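Local coordinates for protein aldehyde dehydrogenase (Listeria monocytogenes, PDB 3K9D) that probably acts as an oxidoreductase on aldehyde or oxo groups, with NAD or NADP as the electron acceptor, at residues D37-V40 with K41-D45; A224-E227 with R228-I232; R234-K237 with H238-S242. One frame throughout, in Å; residues are numbered along the deposited sequence. Where two conformers were deposited one is given.

Interaction 1. Residues D37-V40 with K41-D45; sequences DTIV and KAIAD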
ATOM      1  N   ASP A  37       6.000  24.145  -0.493  1.00 18.35           N
ATOM      2  CA  ASP A  37       6.548  24.271   0.860  1.00 23.88           C
ATOM      3  C   ASP A  37       6.134  25.563   1.541  1.00 26.70           C
ATOM      4  O   ASP A  37       5.983  25.587   2.768  1.00 22.28           O
ATOM      5  CB  ASP A  37       8.078  24.132   0.870  1.00 24.26           C
ATOM      6  CG  ASP A  37       8.539  22.715   0.562  1.00 35.97           C
ATOM      7  OD1 ASP A  37       7.704  21.785   0.638  1.00 20.71           O
ATOM      8  OD2 ASP A  37       9.735  22.532   0.232  1.00 20.34           O
ATOM      9  N   THR A  38       5.959  26.616   0.739  1.00 20.69           N
ATOM     10  CA  THR A  38       5.375  27.877   1.177  1.00 16.57           C
ATOM     11  C   THR A  38       3.961  27.708   1.751  1.00 15.62           C
ATOM     12  O   THR A  38       3.641  28.272   2.788  1.00 16.91           O
ATOM     13  CB  THR A  38       5.383  28.916   0.014  1.00 16.96           C
ATOM     14  OG1 THR A  38       6.736  29.299  -0.264  1.00 18.24           O
ATOM     15  CG2 THR A  38       4.591  30.175   0.361  1.00 19.58           C
ATOM     16  N   ILE A  39       3.131  26.925   1.076  1.00 13.83           N
ATOM     17  CA  ILE A  39       1.779  26.620   1.541  1.00 16.44           C
ATOM     18  C   ILE A  39       1.800  25.759   2.810  1.00 14.72           C
ATOM     19  O   ILE A  39       1.072  26.048   3.755  1.00 19.46           O
ATOM     20  CB  ILE A  39       0.964  25.919   0.426  1.00 17.94           C
ATOM     21  CG1 ILE A  39       0.722  26.882  -0.733  1.00 18.02           C
ATOM     22  CG2 ILE A  39      -0.362  25.362   0.968  1.00 18.31           C
ATOM     23  CD1 ILE A  39       0.620  26.176  -2.097  1.00 21.50           C
ATOM     24  N   VAL A  40       2.635  24.716   2.808  1.00 18.55           N
ATOM     25  CA  VAL A  40       2.849  23.815   3.953  1.00 16.75           C
ATOM     26  C   VAL A  40       3.208  24.609   5.233  1.00 20.72           C
ATOM     27  O   VAL A  40       2.619  24.388   6.296  1.00 15.71           O
ATOM     28  CB  VAL A  40       3.960  22.781   3.615  1.00 13.90           C
ATOM     29  CG1 VAL A  40       4.532  22.097   4.871  1.00 12.15           C
ATOM     30  CG2 VAL A  40       3.427  21.728   2.638  1.00 10.53           C
ATOM     31  N   LYS A  41       4.150  25.541   5.101  1.00 20.09           N
ATOM     32  CA  LYS A  41       4.577  26.414   6.204  1.00 25.39           C
ATOM     33  C   LYS A  41       3.436  27.302   6.711  1.00 25.00           C
ATOM     34  O   LYS A  41       3.300  27.512   7.922  1.00 26.48           O
ATOM     35  CB  LYS A  41       5.810  27.230   5.768  1.00 17.57           C
ATOM     36  CG  LYS A  41       6.095  28.559   6.516  1.00 22.09           C
ATOM     37  CD  LYS A  41       6.927  28.378   7.765  1.00 28.51           C
ATOM     38  CE  LYS A  41       7.911  29.528   7.935  1.00 40.59           C
ATOM     39  NZ  LYS A  41       7.245  30.839   8.224  1.00 36.58           N
ATOM     40  N   ALA A  42       2.610  27.798   5.790  1.00 20.55           N
ATOM     41  CA  ALA A  42       1.443  28.615   6.146  1.00 25.30           C
ATOM     42  C   ALA A  42       0.387  27.819   6.915  1.00 28.53           C
ATOM     43  O   ALA A  42      -0.277  28.360   7.806  1.00 16.58           O
ATOM     44  CB  ALA A  42       0.832  29.217   4.920  1.00 20.30           C
ATOM     45  N   ILE A  43       0.233  26.541   6.560  1.00 16.24           N
ATOM     46  CA  ILE A  43      -0.687  25.629   7.246  1.00 21.83           C
ATOM     47  C   ILE A  43      -0.186  25.354   8.664  1.00 24.95           C
ATOM     48  O   ILE A  43      -0.960  25.405   9.643  1.00 20.61           O
ATOM     49  CB  ILE A  43      -0.876  24.289   6.439  1.00 23.71           C
ATOM     50  CG1 ILE A  43      -1.600  24.570   5.126  1.00 15.07           C
ATOM     51  CG2 ILE A  43      -1.640  23.248   7.249  1.00 16.53           C
ATOM     52  CD1 ILE A  43      -1.480  23.451   4.042  1.00  9.26           C
ATOM     53  N   ALA A  44       1.116  25.093   8.761  1.00 17.90           N
ATOM     54  CA  ALA A  44       1.763  24.817  10.033  1.00 22.17           C
ATOM     55  C   ALA A  44       1.664  26.016  10.969  1.00 18.70           C
ATOM     56  O   ALA A  44       1.354  25.856  12.154  1.00 20.94           O
ATOM     57  CB  ALA A  44       3.213  24.429   9.818  1.00 22.94           C
ATOM     58  N   ASP A  45       1.897  27.197  10.445  1.00 20.78           N
ATOM     59  CA  ASP A  45       1.798  28.407  11.220  1.00 16.10           C
ATOM     60  C   ASP A  45       0.395  28.648  11.701  1.00 22.32           C
ATOM     61  O   ASP A  45       0.209  28.889  12.858  1.00 18.61           O
ATOM     62  CB  ASP A  45       2.339  29.600  10.478  1.00 23.36           C
ATOM     63  CG  ASP A  45       3.805  29.590  10.378  1.00 26.89           C
ATOM     64  OD1 ASP A  45       4.452  28.846  11.067  1.00 23.05           O
ATOM     65  OD2 ASP A  45       4.316  30.339   9.575  1.00 26.03           O
TER
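Ile-39 and Ile-43 meet one turn apart on the buried side of helix 33-49, their branches lying at a slant to each other. The touching atoms are CG2 of Ile-39 and CD1 of Ile-43, 3.8 Å apart. In Ile-43 the longer branch starts beside its own backbone N (chi1 -67°) and then extends, which carries it back along the helix: CG1 of Ile-43 passes 3.3 Å from the carbonyl O of Ile-39, and CD1 goes on to reach the methyl. Ile-39 O also accepts the backbone N-H of Ile-43, at 3.0 Å. Helix 148-164 meets both isoleucines through Ala-162, and helix 121-134 presents Ile-133 to Ile-39 and Leu-130 to Ile-43.

Lys-41 belongs to another side. Lys-41 N bonds Asp-37 O at 3.0 Å, and Lys-41 CB rests 3.4 Å from that oxygen. From there the side chain bends at each of its outer torsions and curls forward, so that Lys-41 NZ reaches the syn lone pair of Asp-45 OD2 at 3.3 Å, an i to i+4 salt bridge. Asp-37 instead uses OD1 to pair with Lys-134 of helix 121-134. The helix is thus amphipathic: apolar branches cover its inner side, while the exposed lysine makes a long, solvent-side ion pair, probably worth less than a short buried one.

Interaction 2. Residues A224-E227 with R228-I232; sequences AFIE and RSANI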
ATOM      1  N   ALA A 224       3.033  -2.858  28.471  1.00 17.76           N
ATOM      2  CA  ALA A 224       4.297  -2.230  28.899  1.00 17.08           C
ATOM      3  C   ALA A 224       5.010  -3.172  29.845  1.00 16.70           C
ATOM      4  O   ALA A 224       4.597  -3.335  30.988  1.00 17.64           O
ATOM      5  CB  ALA A 224       4.046  -0.897  29.584  1.00 19.42           C
ATOM      6  N   PHE A 225       6.078  -3.795  29.358  1.00 19.76           N
ATOM      7  CA  PHE A 225       6.856  -4.751  30.151  1.00 15.37           C
ATOM      8  C   PHE A 225       7.984  -4.000  30.890  1.00 19.63           C
ATOM      9  O   PHE A 225       8.961  -3.546  30.293  1.00 17.27           O
ATOM     10  CB  PHE A 225       7.375  -5.902  29.253  1.00 14.97           C
ATOM     11  CG  PHE A 225       8.285  -6.901  29.950  1.00 15.73           C
ATOM     12  CD1 PHE A 225       8.095  -7.264  31.275  1.00 15.10           C
ATOM     13  CD2 PHE A 225       9.330  -7.491  29.247  1.00 10.33           C
ATOM     14  CE1 PHE A 225       8.947  -8.165  31.894  1.00 21.41           C
ATOM     15  CE2 PHE A 225      10.180  -8.409  29.850  1.00 23.14           C
ATOM     16  CZ  PHE A 225       9.991  -8.740  31.183  1.00 20.20           C
ATOM     17  N   ILE A 226       7.812  -3.835  32.197  1.00 20.62           N
ATOM     18  CA  ILE A 226       8.889  -3.286  33.007  1.00 16.22           C
ATOM     19  C   ILE A 226       9.733  -4.491  33.379  1.00 16.33           C
ATOM     20  O   ILE A 226       9.384  -5.253  34.287  1.00 17.55           O
ATOM     21  CB  ILE A 226       8.383  -2.588  34.284  1.00 15.81           C
ATOM     22  CG1 ILE A 226       7.321  -1.535  33.965  1.00 15.47           C
ATOM     23  CG2 ILE A 226       9.549  -1.993  35.053  1.00 12.26           C
ATOM     24  CD1 ILE A 226       6.698  -0.885  35.234  1.00 17.69           C
ATOM     25  N   GLU A 227      10.816  -4.679  32.631  1.00 14.41           N
ATOM     26  CA  GLU A 227      11.698  -5.799  32.812  1.00 13.96           C
ATOM     27  C   GLU A 227      12.564  -5.506  34.042  1.00 16.78           C
ATOM     28  O   GLU A 227      12.669  -4.353  34.448  1.00 14.72           O
ATOM     29  CB  GLU A 227      12.499  -6.013  31.520  1.00 14.10           C
ATOM     30  CG  GLU A 227      13.358  -7.259  31.483  1.00 13.38           C
ATOM     31  CD  GLU A 227      14.772  -7.001  31.954  1.00 20.32           C
ATOM     32  OE1 GLU A 227      15.237  -5.846  31.833  1.00 19.07           O
ATOM     33  OE2 GLU A 227      15.410  -7.951  32.446  1.00 14.06           O
ATOM     34  N   ARG A 228      13.150  -6.540  34.650  1.00 15.82           N
ATOM     35  CA  ARG A 228      13.804  -6.393  35.955  1.00 21.07           C
ATOM     36  C   ARG A 228      15.018  -5.460  35.980  1.00 22.35           C
ATOM     37  O   ARG A 228      15.337  -4.885  37.021  1.00 18.84           O
ATOM     38  CB  ARG A 228      14.128  -7.759  36.569  1.00 12.85           C
ATOM     39  CG  ARG A 228      15.241  -8.542  35.882  1.00 15.67           C
ATOM     40  CD  ARG A 228      15.496  -9.855  36.631  1.00 22.49           C
ATOM     41  NE  ARG A 228      14.399 -10.800  36.439  1.00 25.23           N
ATOM     42  CZ  ARG A 228      14.304 -11.994  37.023  1.00 34.84           C
ATOM     43  NH1 ARG A 228      15.230 -12.407  37.871  1.00 17.09           N
ATOM     44  NH2 ARG A 228      13.264 -12.776  36.772  1.00 27.52           N
ATOM     45  N   SER A 229      15.676  -5.275  34.837  1.00 16.99           N
ATOM     46  CA  SER A 229      16.799  -4.342  34.769  1.00 18.47           C
ATOM     47  C   SER A 229      16.379  -2.862  34.746  1.00 19.68           C
ATOM     48  O   SER A 229      17.245  -2.000  34.835  1.00 17.12           O
ATOM     49  CB  SER A 229      17.712  -4.646  33.568  1.00 20.33           C
ATOM     50  OG  SER A 229      17.140  -4.172  32.366  1.00 16.76           O
ATOM     51  N   ALA A 230      15.071  -2.578  34.639  1.00 16.99           N
ATOM     52  CA  ALA A 230      14.593  -1.211  34.408  1.00 16.87           C
ATOM     53  C   ALA A 230      14.737  -0.281  35.598  1.00 17.31           C
ATOM     54  O   ALA A 230      14.776  -0.717  36.729  1.00 18.60           O
ATOM     55  CB  ALA A 230      13.143  -1.201  33.930  1.00 20.92           C
ATOM     56  N   ASN A 231      14.806   1.008  35.297  1.00 21.05           N
ATOM     57  CA  ASN A 231      14.686   2.076  36.270  1.00 21.97           C
ATOM     58  C   ASN A 231      13.180   2.258  36.561  1.00 16.21           C
ATOM     59  O   ASN A 231      12.464   2.827  35.748  1.00 22.49           O
ATOM     60  CB  ASN A 231      15.287   3.335  35.644  1.00 25.55           C
ATOM     61  CG  ASN A 231      15.327   4.510  36.586  1.00 36.13           C
ATOM     62  OD1 ASN A 231      14.312   4.920  37.139  1.00 25.13           O
ATOM     63  ND2 ASN A 231      16.509   5.092  36.739  1.00 35.01           N
ATOM     64  N   ILE A 232      12.726   1.761  37.709  1.00 20.30           N
ATOM     65  CA  ILE A 232      11.296   1.756  38.066  0.50 22.27           C
ATOM     66  C   ILE A 232      10.702   3.168  38.177  1.00 19.97           C
ATOM     67  O   ILE A 232       9.680   3.450  37.556  1.00 23.40           O
ATOM     68  CB  ILE A 232      10.976   0.937  39.377  0.50 19.79           C
ATOM     69  CG1 ILE A 232      11.673  -0.427  39.391  0.50 17.41           C
ATOM     70  CG2 ILE A 232       9.468   0.785  39.580  0.50 17.24           C
ATOM     71  CD1 ILE A 232      11.217  -1.356  38.312  0.50 14.33           C
TER
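Glu-227 folds its side chain over the start of the turn that it opens, reaching both Arg-228 and Ser-229. CB of Glu-227 lies over a face of the Phe-225 ring, 3.6 Å above its plane and offset toward the rim. With CG anti to the backbone N, the chain runs beside its own carbonyl and Glu-227 CG comes to 3.3 Å from Arg-228 N. A bend at the next torsion (chi2 -93°) turns the carboxylate across the turn, leaving Glu-227 CD 3.5 Å from Ser-229 N. Here strand 223-226 of the parallel sheet ends in a type I beta turn, Glu-227 to Ala-230, closed by Ala-230 N donating to Glu-227 O at 3.0 Å. Next to the turn, CG2 of Ile-226 touches CB of Ala-230. Two groups of Ser-229 grip Glu-227 OE1: the hydroxyl OG donates to its syn lone pair at 2.6 Å, and the backbone N adds a weak bond at 3.1 Å. Ser-379 OG is a further partner of OE1, tying the turn to the loop after strand 374-378. OE2 of Glu-227 meets CG of Arg-228 at 3.5 Å; although the carboxylate and guanidinium planes lie only 16° apart, the arginine's NE makes its salt bridge with Glu-260.

Interaction 3. Residues R234-K237 with H238-S242; sequences RAVK and HILDS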
ATOM      1  N   ARG A 234      11.455   5.938  36.773  1.00 20.24           N
ATOM      2  CA  ARG A 234      11.279   6.480  35.420  1.00 15.36           C
ATOM      3  C   ARG A 234      10.296   5.661  34.564  1.00 12.89           C
ATOM      4  O   ARG A 234       9.536   6.245  33.802  1.00 12.49           O
ATOM      5  CB  ARG A 234      12.619   6.622  34.686  1.00 18.91           C
ATOM      6  CG  ARG A 234      12.525   7.479  33.418  1.00 25.88           C
ATOM      7  CD  ARG A 234      13.906   7.797  32.885  1.00 31.26           C
ATOM      8  NE  ARG A 234      14.644   6.559  32.653  1.00 57.13           N
ATOM      9  CZ  ARG A 234      14.873   6.028  31.459  1.00 36.56           C
ATOM     10  NH1 ARG A 234      14.452   6.641  30.355  1.00 39.76           N
ATOM     11  NH2 ARG A 234      15.550   4.890  31.375  1.00 32.25           N
ATOM     12  N   ALA A 235      10.308   4.328  34.692  1.00 17.92           N
ATOM     13  CA  ALA A 235       9.351   3.487  33.958  1.00 16.06           C
ATOM     14  C   ALA A 235       7.924   3.827  34.366  1.00 19.69           C
ATOM     15  O   ALA A 235       7.064   3.975  33.508  1.00 23.04           O
ATOM     16  CB  ALA A 235       9.624   1.989  34.154  1.00 16.11           C
ATOM     17  N   VAL A 236       7.697   3.987  35.669  1.00 12.17           N
ATOM     18  CA  VAL A 236       6.411   4.412  36.188  1.00 13.39           C
ATOM     19  C   VAL A 236       6.015   5.806  35.682  1.00 14.29           C
ATOM     20  O   VAL A 236       4.887   5.996  35.244  1.00 15.54           O
ATOM     21  CB  VAL A 236       6.349   4.310  37.747  1.00 15.92           C
ATOM     22  CG1 VAL A 236       5.053   4.869  38.272  1.00 11.66           C
ATOM     23  CG2 VAL A 236       6.487   2.844  38.193  1.00 15.51           C
ATOM     24  N   LYS A 237       6.949   6.761  35.718  1.00 14.51           N
ATOM     25  CA  LYS A 237       6.697   8.148  35.269  1.00 15.36           C
ATOM     26  C   LYS A 237       6.317   8.182  33.789  1.00 14.17           C
ATOM     27  O   LYS A 237       5.386   8.873  33.405  1.00 20.29           O
ATOM     28  CB  LYS A 237       7.932   9.022  35.516  1.00 17.58           C
ATOM     29  CG  LYS A 237       7.827  10.470  35.070  1.00 16.67           C
ATOM     30  CD  LYS A 237       9.211  11.102  34.987  1.00 23.92           C
ATOM     31  CE  LYS A 237       9.137  12.517  34.419  1.00 34.67           C
ATOM     32  NZ  LYS A 237       8.811  12.532  32.951  1.00 23.97           N
ATOM     33  N   HIS A 238       7.037   7.416  32.974  1.00 16.85           N
ATOM     34  CA  HIS A 238       6.731   7.310  31.544  1.00 17.12           C
ATOM     35  C   HIS A 238       5.329   6.742  31.278  1.00 12.39           C
ATOM     36  O   HIS A 238       4.571   7.310  30.508  1.00 14.63           O
ATOM     37  CB  HIS A 238       7.804   6.509  30.815  1.00 16.06           C
ATOM     38  CG  HIS A 238       9.086   7.259  30.603  1.00 16.24           C
ATOM     39  ND1 HIS A 238      10.257   6.636  30.226  1.00 13.22           N
ATOM     40  CD2 HIS A 238       9.378   8.579  30.698  1.00 20.09           C
ATOM     41  CE1 HIS A 238      11.216   7.536  30.112  1.00 21.86           C
ATOM     42  NE2 HIS A 238      10.709   8.723  30.389  1.00 21.56           N
ATOM     43  N   ILE A 239       4.990   5.649  31.947  1.00 13.93           N
ATOM     44  CA  ILE A 239       3.694   4.982  31.770  1.00 19.59           C
ATOM     45  C   ILE A 239       2.569   5.927  32.208  1.00 19.71           C
ATOM     46  O   ILE A 239       1.537   6.018  31.551  1.00 20.78           O
ATOM     47  CB  ILE A 239       3.642   3.638  32.555  1.00 16.54           C
ATOM     48  CG1 ILE A 239       4.642   2.637  31.956  1.00 18.63           C
ATOM     49  CG2 ILE A 239       2.224   3.044  32.573  1.00 16.13           C
ATOM     50  CD1 ILE A 239       4.840   1.365  32.758  1.00 16.46           C
ATOM     51  N   LEU A 240       2.786   6.638  33.315  1.00 20.74           N
ATOM     52  CA  LEU A 240       1.818   7.621  33.791  1.00 17.77           C
ATOM     53  C   LEU A 240       1.733   8.831  32.872  1.00 11.98           C
ATOM     54  O   LEU A 240       0.635   9.298  32.612  1.00 18.92           O
ATOM     55  CB  LEU A 240       2.091   8.043  35.245  1.00 16.99           C
ATOM     56  CG  LEU A 240       2.012   6.901  36.265  1.00 18.43           C
ATOM     57  CD1 LEU A 240       2.291   7.442  37.649  1.00 10.83           C
ATOM     58  CD2 LEU A 240       0.644   6.225  36.228  1.00 19.28           C
ATOM     59  N   ASP A 241       2.880   9.307  32.369  1.00 17.33           N
ATOM     60  CA  ASP A 241       2.932  10.461  31.432  1.00 19.12           C
ATOM     61  C   ASP A 241       2.069  10.217  30.203  1.00 19.16           C
ATOM     62  O   ASP A 241       1.365  11.118  29.734  1.00 17.67           O
ATOM     63  CB  ASP A 241       4.369  10.759  30.958  1.00 13.88           C
ATOM     64  CG  ASP A 241       5.193  11.550  31.976  1.00 25.37           C
ATOM     65  OD1 ASP A 241       4.624  12.078  32.952  1.00 18.85           O
ATOM     66  OD2 ASP A 241       6.426  11.638  31.795  1.00 26.26           O
ATOM     67  N   SER A 242       2.149   8.990  29.690  1.00 17.29           N
ATOM     68  CA  SER A 242       1.420   8.570  28.493  1.00 20.79           C
ATOM     69  C   SER A 242      -0.034   8.189  28.768  1.00 14.82           C
ATOM     70  O   SER A 242      -0.948   8.644  28.082  1.00 16.10           O
ATOM     71  CB  SER A 242       2.179   7.414  27.833  1.00 18.41           C
ATOM     72  OG  SER A 242       1.319   6.489  27.212  1.00 17.08           O
TER
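Arg-234 sends its CG anti to the backbone N (chi1 -166°) while the His-238 ring swings back beside its own N (chi1 -75°), and the two side chains meet one turn apart. They sit on helix 232-243, the helix of the beta-alpha-beta unit that joins strands 223-226 and 256-260. CG of Arg-234 makes a CH-pi contact over the imidazole face, 3.9 Å from the ring centroid of His-238. Arg-234 then bends at chi3, bringing NH1 to 3.4 Å from CE1 of His-238 with the guanidinium nearly perpendicular to the ring (85°). The carbonyl O of Arg-234 lies over the same face of the ring, while accepting His-238 N at 2.9 Å. Lys-237 NZ reaches the syn lone pair of Asp-241 OD2 at 2.8 Å. The polar ends of Lys-237 and His-238 also reach the second subunit: Lys-237 NZ forms salt bridges with Glu-451 and Glu-453 of that subunit, and His-238 NE2 is hydrogen-bonded to the same Glu-451. Away from the charges, Val-236 and Leu-240 lie side by side against Phe-271, their CG1 and CD1 atoms 3.8 Å apart. CG1 of Ile-239 comes within 3.2 Å of Ala-235 O.

From the N terminus, interaction 1 comes first, closing only turns of helix 33-49, which packs on helices 67-85, 121-134 and 148-164. Its centre is about 41 Å from that of interaction 2 and 34 Å from that of interaction 3, and it touches neither. Much later, interaction 2 closes the short turn 227-230 between strand 223-226, an inner strand of the seven-stranded parallel sheet, and helix 232-243; interaction 3 closes only turns of that helix. All are local and in series; none encloses or crosses another. Interactions 2 and 3 meet directly: Ile-226 CD1 lies 3.8 Å from Ile-239 CD1, holding the helix against the sheet, and Asn-231 OD1 caps Arg-234 N.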